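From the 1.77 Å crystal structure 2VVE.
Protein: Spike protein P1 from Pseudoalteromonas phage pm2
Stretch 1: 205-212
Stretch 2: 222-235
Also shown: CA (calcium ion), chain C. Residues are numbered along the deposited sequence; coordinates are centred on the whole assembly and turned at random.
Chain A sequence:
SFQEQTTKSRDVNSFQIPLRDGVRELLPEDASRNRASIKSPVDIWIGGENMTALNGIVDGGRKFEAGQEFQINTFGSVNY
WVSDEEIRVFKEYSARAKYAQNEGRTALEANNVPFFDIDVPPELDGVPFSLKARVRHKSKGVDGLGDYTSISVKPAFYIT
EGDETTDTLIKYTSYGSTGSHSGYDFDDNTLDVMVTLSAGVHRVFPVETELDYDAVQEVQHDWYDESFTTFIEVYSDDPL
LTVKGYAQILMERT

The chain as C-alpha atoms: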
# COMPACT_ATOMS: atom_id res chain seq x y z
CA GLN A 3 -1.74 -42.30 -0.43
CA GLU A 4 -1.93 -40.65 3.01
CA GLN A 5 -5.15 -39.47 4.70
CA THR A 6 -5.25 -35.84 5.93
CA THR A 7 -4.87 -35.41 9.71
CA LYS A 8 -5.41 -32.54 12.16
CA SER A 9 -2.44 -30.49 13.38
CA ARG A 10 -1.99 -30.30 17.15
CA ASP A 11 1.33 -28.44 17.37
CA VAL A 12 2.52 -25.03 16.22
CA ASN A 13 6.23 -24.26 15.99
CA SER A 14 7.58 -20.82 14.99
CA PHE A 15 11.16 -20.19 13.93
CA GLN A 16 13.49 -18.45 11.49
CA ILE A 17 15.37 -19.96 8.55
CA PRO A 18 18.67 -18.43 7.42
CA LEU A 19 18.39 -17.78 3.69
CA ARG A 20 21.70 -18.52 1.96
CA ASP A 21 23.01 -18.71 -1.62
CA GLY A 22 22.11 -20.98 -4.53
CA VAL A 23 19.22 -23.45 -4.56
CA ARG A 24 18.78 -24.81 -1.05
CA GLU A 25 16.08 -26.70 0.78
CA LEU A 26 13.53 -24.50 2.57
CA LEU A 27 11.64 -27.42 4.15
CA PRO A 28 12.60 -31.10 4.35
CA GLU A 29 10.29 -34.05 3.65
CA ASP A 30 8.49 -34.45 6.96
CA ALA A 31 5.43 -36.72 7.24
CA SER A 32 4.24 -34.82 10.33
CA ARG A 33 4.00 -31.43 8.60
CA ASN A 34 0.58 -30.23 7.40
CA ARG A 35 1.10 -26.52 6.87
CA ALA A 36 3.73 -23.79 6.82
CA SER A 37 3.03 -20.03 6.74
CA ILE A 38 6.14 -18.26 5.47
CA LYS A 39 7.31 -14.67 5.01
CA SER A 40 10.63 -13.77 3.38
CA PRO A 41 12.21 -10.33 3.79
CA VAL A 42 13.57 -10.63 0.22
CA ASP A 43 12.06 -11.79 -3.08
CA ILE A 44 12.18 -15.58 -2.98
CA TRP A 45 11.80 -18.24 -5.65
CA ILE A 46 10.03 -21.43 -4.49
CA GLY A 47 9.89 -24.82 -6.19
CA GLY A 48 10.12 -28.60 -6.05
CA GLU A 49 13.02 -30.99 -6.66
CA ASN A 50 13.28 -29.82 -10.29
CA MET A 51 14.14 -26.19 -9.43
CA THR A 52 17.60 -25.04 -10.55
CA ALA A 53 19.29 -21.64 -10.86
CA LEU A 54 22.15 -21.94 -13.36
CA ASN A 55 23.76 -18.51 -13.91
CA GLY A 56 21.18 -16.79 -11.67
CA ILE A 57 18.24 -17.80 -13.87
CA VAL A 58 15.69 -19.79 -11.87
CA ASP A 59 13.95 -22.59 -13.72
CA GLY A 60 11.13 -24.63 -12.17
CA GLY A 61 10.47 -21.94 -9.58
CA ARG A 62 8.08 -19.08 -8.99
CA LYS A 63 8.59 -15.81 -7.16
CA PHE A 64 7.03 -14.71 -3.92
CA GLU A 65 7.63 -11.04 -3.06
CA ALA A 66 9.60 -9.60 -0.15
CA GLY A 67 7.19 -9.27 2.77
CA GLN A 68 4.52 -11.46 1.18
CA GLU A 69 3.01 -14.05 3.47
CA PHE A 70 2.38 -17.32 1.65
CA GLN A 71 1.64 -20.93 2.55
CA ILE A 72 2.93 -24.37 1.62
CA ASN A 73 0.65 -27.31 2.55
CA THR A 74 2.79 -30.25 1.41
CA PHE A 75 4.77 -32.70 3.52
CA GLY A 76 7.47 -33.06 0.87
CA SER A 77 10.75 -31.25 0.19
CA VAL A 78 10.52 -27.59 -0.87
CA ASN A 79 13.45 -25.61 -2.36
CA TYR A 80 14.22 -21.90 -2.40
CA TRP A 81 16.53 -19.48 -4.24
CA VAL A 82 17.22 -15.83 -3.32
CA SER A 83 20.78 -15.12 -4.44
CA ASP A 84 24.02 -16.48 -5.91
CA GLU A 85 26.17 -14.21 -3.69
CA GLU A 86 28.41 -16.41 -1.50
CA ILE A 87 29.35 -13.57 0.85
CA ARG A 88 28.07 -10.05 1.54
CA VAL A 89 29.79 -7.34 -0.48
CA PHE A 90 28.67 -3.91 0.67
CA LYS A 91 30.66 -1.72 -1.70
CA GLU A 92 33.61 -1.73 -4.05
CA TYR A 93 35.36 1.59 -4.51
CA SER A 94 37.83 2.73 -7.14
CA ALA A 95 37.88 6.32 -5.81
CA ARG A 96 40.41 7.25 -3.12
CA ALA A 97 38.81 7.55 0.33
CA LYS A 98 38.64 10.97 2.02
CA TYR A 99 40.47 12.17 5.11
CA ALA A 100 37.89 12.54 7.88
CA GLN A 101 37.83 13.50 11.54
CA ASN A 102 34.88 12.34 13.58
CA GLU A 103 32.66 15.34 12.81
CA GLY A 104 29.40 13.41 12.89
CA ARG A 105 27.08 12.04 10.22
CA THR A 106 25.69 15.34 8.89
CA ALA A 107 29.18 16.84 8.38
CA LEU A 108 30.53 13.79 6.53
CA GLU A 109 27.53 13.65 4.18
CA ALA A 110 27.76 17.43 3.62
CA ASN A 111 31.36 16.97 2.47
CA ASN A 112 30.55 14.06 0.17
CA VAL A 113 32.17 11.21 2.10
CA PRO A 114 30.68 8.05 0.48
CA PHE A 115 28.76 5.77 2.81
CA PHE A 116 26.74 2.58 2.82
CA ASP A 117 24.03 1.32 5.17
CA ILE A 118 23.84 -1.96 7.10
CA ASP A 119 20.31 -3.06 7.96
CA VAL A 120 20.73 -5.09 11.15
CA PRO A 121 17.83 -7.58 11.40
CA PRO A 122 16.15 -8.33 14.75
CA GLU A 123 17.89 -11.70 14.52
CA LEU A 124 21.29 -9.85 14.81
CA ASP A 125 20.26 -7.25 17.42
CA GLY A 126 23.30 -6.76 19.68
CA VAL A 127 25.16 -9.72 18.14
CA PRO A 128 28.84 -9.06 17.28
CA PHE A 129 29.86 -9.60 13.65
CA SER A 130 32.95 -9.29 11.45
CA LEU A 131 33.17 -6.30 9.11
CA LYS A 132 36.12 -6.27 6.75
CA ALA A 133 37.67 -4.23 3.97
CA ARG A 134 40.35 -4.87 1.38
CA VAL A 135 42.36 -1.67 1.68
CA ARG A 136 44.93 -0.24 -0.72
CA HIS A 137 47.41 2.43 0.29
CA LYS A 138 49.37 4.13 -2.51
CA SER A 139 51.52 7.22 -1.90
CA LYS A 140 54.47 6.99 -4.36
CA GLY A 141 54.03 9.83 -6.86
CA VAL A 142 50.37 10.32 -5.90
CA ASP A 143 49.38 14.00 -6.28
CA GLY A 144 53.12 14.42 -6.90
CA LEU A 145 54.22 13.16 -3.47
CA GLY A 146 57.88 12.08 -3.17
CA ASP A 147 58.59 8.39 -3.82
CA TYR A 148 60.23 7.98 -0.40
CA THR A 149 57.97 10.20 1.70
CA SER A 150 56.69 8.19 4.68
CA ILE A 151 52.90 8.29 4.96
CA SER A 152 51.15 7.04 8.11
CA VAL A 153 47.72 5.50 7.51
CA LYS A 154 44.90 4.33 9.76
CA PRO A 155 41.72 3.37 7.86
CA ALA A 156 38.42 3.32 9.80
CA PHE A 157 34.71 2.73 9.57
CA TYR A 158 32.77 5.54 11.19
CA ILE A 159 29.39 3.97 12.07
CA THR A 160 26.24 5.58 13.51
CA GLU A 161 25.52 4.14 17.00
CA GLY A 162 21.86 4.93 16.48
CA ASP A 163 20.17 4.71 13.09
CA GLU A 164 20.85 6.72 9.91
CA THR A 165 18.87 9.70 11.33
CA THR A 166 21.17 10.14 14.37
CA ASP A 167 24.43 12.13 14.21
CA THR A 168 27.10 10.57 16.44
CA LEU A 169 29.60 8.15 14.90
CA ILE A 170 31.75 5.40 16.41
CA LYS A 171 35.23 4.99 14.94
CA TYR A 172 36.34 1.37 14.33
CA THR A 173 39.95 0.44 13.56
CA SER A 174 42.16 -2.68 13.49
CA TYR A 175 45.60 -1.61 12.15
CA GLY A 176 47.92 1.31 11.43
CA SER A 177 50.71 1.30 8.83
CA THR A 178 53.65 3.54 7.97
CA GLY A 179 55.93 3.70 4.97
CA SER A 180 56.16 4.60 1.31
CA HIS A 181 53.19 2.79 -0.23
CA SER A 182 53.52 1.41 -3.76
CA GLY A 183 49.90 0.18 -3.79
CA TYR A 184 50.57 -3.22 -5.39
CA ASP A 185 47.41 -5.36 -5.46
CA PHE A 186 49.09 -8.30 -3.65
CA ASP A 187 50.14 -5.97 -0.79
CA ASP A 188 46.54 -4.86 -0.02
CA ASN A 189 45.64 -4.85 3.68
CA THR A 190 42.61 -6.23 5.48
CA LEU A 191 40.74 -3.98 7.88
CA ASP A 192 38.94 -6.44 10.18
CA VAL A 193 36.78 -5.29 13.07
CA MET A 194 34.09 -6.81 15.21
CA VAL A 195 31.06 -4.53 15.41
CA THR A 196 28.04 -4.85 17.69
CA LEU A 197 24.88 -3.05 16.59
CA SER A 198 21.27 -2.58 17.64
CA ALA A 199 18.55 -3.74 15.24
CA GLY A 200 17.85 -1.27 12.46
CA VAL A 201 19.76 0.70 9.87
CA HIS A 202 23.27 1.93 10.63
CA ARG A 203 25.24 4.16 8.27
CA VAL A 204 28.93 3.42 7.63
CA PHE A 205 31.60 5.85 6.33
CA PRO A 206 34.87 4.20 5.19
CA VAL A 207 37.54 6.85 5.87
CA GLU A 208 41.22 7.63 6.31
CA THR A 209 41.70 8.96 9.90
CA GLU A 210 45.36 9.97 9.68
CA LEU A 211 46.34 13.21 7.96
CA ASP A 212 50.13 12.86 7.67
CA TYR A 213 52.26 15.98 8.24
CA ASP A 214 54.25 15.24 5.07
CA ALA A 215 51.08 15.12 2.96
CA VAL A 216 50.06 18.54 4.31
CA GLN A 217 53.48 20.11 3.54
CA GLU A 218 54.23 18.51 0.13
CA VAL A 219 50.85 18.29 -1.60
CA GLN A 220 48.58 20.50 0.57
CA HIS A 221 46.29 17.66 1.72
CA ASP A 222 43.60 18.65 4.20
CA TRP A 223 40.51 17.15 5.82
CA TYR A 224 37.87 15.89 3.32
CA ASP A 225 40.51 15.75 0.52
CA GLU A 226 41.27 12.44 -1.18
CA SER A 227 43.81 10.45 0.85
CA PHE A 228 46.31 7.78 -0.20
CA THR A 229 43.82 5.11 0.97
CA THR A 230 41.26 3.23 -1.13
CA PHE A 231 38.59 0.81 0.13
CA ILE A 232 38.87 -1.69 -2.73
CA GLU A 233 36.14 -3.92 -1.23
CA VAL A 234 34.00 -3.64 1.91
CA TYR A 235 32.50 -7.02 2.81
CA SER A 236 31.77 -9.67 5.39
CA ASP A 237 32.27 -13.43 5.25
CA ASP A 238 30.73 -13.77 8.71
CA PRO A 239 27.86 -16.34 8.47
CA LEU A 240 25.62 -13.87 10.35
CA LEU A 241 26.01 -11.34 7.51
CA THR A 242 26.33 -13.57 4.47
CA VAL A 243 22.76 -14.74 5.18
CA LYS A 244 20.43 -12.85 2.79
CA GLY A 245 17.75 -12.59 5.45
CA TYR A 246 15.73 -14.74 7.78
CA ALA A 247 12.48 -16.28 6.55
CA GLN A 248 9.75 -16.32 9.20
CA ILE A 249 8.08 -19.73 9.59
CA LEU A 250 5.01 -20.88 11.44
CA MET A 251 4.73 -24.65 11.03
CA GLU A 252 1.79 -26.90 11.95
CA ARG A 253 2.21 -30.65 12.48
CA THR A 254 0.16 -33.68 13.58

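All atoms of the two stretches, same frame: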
# COMPACT_ATOMS: atom_id res chain seq x y z
N PHE A 205 30.69 5.03 7.15
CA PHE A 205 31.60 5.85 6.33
C PHE A 205 33.03 5.26 6.37
O PHE A 205 33.72 5.35 7.40
CB PHE A 205 31.66 7.30 6.84
CG PHE A 205 30.34 8.03 6.85
CD1 PHE A 205 30.02 8.91 5.82
CD2 PHE A 205 29.45 7.88 7.91
CE1 PHE A 205 28.81 9.61 5.83
CE2 PHE A 205 28.23 8.57 7.92
CZ PHE A 205 27.91 9.43 6.88
N PRO A 206 33.46 4.62 5.28
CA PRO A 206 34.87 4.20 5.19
C PRO A 206 35.77 5.42 4.97
O PRO A 206 35.61 6.15 3.98
CB PRO A 206 34.89 3.25 3.98
CG PRO A 206 33.44 2.92 3.70
CD PRO A 206 32.70 4.18 4.09
N VAL A 207 36.70 5.64 5.90
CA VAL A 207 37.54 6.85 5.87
C VAL A 207 39.00 6.60 6.18
O VAL A 207 39.36 5.55 6.77
CB VAL A 207 37.03 7.92 6.90
CG1 VAL A 207 35.57 8.28 6.64
CG2 VAL A 207 37.23 7.44 8.34
N GLU A 208 39.84 7.56 5.81
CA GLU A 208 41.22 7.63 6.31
C GLU A 208 41.25 8.60 7.51
O GLU A 208 40.83 9.75 7.38
CB GLU A 208 42.17 8.10 5.20
CG GLU A 208 43.63 8.27 5.67
CD GLU A 208 44.18 7.03 6.37
OE1 GLU A 208 44.31 5.96 5.71
OE2 GLU A 208 44.49 7.12 7.58
N THR A 209 41.74 8.14 8.67
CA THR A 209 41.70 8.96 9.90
C THR A 209 42.98 9.75 10.15
O THR A 209 43.02 10.64 11.02
CB THR A 209 41.40 8.12 11.18
OG1 THR A 209 42.46 7.19 11.41
CG2 THR A 209 40.07 7.39 11.07
N GLU A 210 44.04 9.41 9.43
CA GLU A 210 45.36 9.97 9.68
C GLU A 210 45.70 10.93 8.56
O GLU A 210 45.77 10.53 7.39
CB GLU A 210 46.40 8.85 9.81
CG GLU A 210 47.82 9.32 10.12
CD GLU A 210 48.00 9.82 11.54
OE1 GLU A 210 47.41 9.22 12.47
OE2 GLU A 210 48.74 10.81 11.73
N LEU A 211 45.89 12.20 8.91
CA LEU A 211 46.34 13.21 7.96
C LEU A 211 47.83 13.45 8.26
O LEU A 211 48.17 14.14 9.22
CB LEU A 211 45.50 14.49 8.08
CG LEU A 211 45.85 15.70 7.20
CD1 LEU A 211 45.82 15.36 5.71
CD2 LEU A 211 44.92 16.86 7.50
N ASP A 212 48.69 12.87 7.43
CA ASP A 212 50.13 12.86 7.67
C ASP A 212 50.72 14.25 7.42
O ASP A 212 50.38 14.91 6.44
CB ASP A 212 50.80 11.80 6.78
CG ASP A 212 52.26 11.58 7.12
OD1 ASP A 212 53.09 12.47 6.85
OD2 ASP A 212 52.60 10.49 7.65
N ASP A 222 44.34 18.14 3.06
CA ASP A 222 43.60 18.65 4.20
C ASP A 222 42.40 17.76 4.42
O ASP A 222 42.09 16.91 3.56
CB ASP A 222 43.15 20.09 3.95
CG ASP A 222 42.72 20.81 5.22
OD1 ASP A 222 42.96 20.30 6.34
OD2 ASP A 222 42.12 21.90 5.10
N TRP A 223 41.71 17.93 5.54
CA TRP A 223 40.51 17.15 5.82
C TRP A 223 39.49 17.22 4.68
O TRP A 223 39.31 18.28 4.06
CB TRP A 223 39.89 17.56 7.17
CG TRP A 223 40.86 17.33 8.30
CD1 TRP A 223 41.52 18.27 9.01
CD2 TRP A 223 41.31 16.05 8.80
NE1 TRP A 223 42.34 17.67 9.95
CE2 TRP A 223 42.23 16.31 9.83
CE3 TRP A 223 41.01 14.72 8.47
CZ2 TRP A 223 42.87 15.28 10.55
CZ3 TRP A 223 41.64 13.69 9.18
CH2 TRP A 223 42.56 13.99 10.21
N TYR A 224 38.86 16.08 4.41
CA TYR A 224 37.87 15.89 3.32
C TYR A 224 38.48 15.80 1.91
O TYR A 224 37.76 15.54 0.94
CB TYR A 224 36.72 16.93 3.38
CG TYR A 224 35.92 16.91 4.68
CD1 TYR A 224 35.26 15.74 5.09
CD2 TYR A 224 35.80 18.05 5.47
CE1 TYR A 224 34.52 15.71 6.25
CE2 TYR A 224 35.06 18.03 6.65
CZ TYR A 224 34.42 16.85 7.04
OH TYR A 224 33.68 16.79 8.19
N ASP A 225 39.80 15.99 1.79
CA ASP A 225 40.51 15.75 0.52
C ASP A 225 40.67 14.25 0.32
O ASP A 225 40.56 13.49 1.28
CB ASP A 225 41.91 16.37 0.54
CG ASP A 225 41.91 17.89 0.31
OD1 ASP A 225 40.87 18.47 -0.04
OD2 ASP A 225 42.98 18.49 0.51
N GLU A 226 40.97 13.84 -0.91
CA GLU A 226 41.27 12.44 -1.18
C GLU A 226 42.63 12.04 -0.60
O GLU A 226 43.63 12.74 -0.79
CB GLU A 226 41.16 12.13 -2.68
CG GLU A 226 39.70 12.17 -3.17
CD GLU A 226 39.46 11.46 -4.50
OE1 GLU A 226 40.35 11.47 -5.38
OE2 GLU A 226 38.35 10.89 -4.66
N SER A 227 42.63 10.94 0.15
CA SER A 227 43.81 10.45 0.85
C SER A 227 44.63 9.55 -0.06
O SER A 227 44.43 9.54 -1.27
CB SER A 227 43.41 9.71 2.14
OG SER A 227 42.78 8.48 1.86
N PHE A 228 45.58 8.81 0.52
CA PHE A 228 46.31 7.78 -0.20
C PHE A 228 45.70 6.39 0.04
O PHE A 228 46.32 5.38 -0.25
CB PHE A 228 47.77 7.78 0.23
CG PHE A 228 48.44 9.11 0.06
CD1 PHE A 228 48.79 9.57 -1.21
CD2 PHE A 228 48.74 9.89 1.17
CE1 PHE A 228 49.42 10.81 -1.37
CE2 PHE A 228 49.35 11.13 1.02
CZ PHE A 228 49.70 11.59 -0.26
N THR A 229 44.47 6.36 0.55
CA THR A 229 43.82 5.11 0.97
C THR A 229 42.58 4.86 0.14
O THR A 229 41.78 5.77 -0.03
CB THR A 229 43.46 5.19 2.47
OG1 THR A 229 44.67 5.29 3.24
CG2 THR A 229 42.66 3.95 2.94
N THR A 230 42.44 3.64 -0.37
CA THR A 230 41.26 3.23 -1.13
C THR A 230 40.64 1.95 -0.56
O THR A 230 41.33 0.94 -0.34
CB THR A 230 41.59 3.00 -2.64
OG1 THR A 230 42.18 4.19 -3.19
CG2 THR A 230 40.33 2.63 -3.45
N PHE A 231 39.33 1.99 -0.33
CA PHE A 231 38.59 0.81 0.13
C PHE A 231 38.15 -0.04 -1.06
O PHE A 231 37.02 0.04 -1.53
CB PHE A 231 37.39 1.18 1.02
CG PHE A 231 37.79 1.74 2.36
CD1 PHE A 231 37.79 0.94 3.48
CD2 PHE A 231 38.18 3.07 2.48
CE1 PHE A 231 38.18 1.45 4.74
CE2 PHE A 231 38.57 3.60 3.72
CZ PHE A 231 38.56 2.79 4.85
N ILE A 232 39.09 -0.84 -1.56
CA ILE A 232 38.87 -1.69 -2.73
C ILE A 232 37.56 -2.52 -2.64
O ILE A 232 36.76 -2.56 -3.60
CB ILE A 232 40.10 -2.62 -2.97
CG1 ILE A 232 41.36 -1.77 -3.25
CG2 ILE A 232 39.83 -3.63 -4.07
CD1 ILE A 232 41.26 -0.92 -4.53
N GLU A 233 37.34 -3.13 -1.49
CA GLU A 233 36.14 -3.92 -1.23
C GLU A 233 35.78 -3.83 0.25
O GLU A 233 36.64 -3.96 1.09
CB GLU A 233 36.39 -5.38 -1.63
CG GLU A 233 35.16 -6.26 -1.65
CD GLU A 233 35.50 -7.74 -1.72
OE1 GLU A 233 36.70 -8.10 -1.73
OE2 GLU A 233 34.55 -8.55 -1.76
N VAL A 234 34.51 -3.56 0.54
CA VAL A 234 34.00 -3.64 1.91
C VAL A 234 33.00 -4.80 1.94
O VAL A 234 32.04 -4.83 1.15
CB VAL A 234 33.33 -2.33 2.38
CG1 VAL A 234 32.87 -2.46 3.85
CG2 VAL A 234 34.29 -1.13 2.20
N TYR A 235 33.22 -5.74 2.85
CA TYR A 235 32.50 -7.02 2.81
C TYR A 235 32.45 -7.69 4.17
O TYR A 235 33.06 -7.23 5.13
CB TYR A 235 33.18 -7.97 1.79
CG TYR A 235 34.57 -8.41 2.19
CD1 TYR A 235 34.77 -9.62 2.87
CD2 TYR A 235 35.68 -7.60 1.94
CE1 TYR A 235 36.04 -10.02 3.26
CE2 TYR A 235 36.96 -8.00 2.33
CZ TYR A 235 37.13 -9.21 2.99
OH TYR A 235 38.39 -9.60 3.38
CA CA C . 55.04 11.04 7.63
O HOH W 1 55.00 9.16 8.52
O HOH W 2 54.80 12.37 9.60
O HOH W 3 57.27 10.72 8.44

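Stretch 2 enters the contact through a type II β turn from Asp222 to Asp225, closed by the backbone hydrogen bond from Asp225 N to Asp222 O (3.0 Å) and braced by a side-chain hydrogen bond from Asp222 N to Asp225 OD2 (2.9 Å). The turn carries Trp223, whose CA-to-CB bond points sideways but whose indole reaches stretch 1. Leu211 CD2 lies over one face of it, 3.7 Å from the centroid of the five-membered ring and 15° off the normal, a CH-π contact. At the ring edge, Thr209 O approaches Trp223 CH2 at 3.5 Å, so the indole meets an apolar methyl with its face and a backbone carbonyl oxygen with its edge.

Farther along, Ser227 OG packs 3.4 Å from Glu208 CB and accepts a hydrogen bond from Thr229 N (3.0 Å). Thr229 makes the sole hydrogen bond between the stretches, donating from OG1 to Glu208 OE1 at 2.6 Å. The other carboxylate oxygen, Glu208 OE2, accepts from Glu210 N (3.0 Å), so the buried carboxylate ties Thr229 to the chain just beyond the first strand.

Phe231 repeats the face-and-edge pattern: Pro206 CB sits 3.5 Å from its ring centroid, only 5° off the normal, while Val207 O meets CZ of Phe231 at 3.5 Å near the ring plane. Val234 closes the contact more loosely, its CG2 lying 4.4 Å from Pro206 CG.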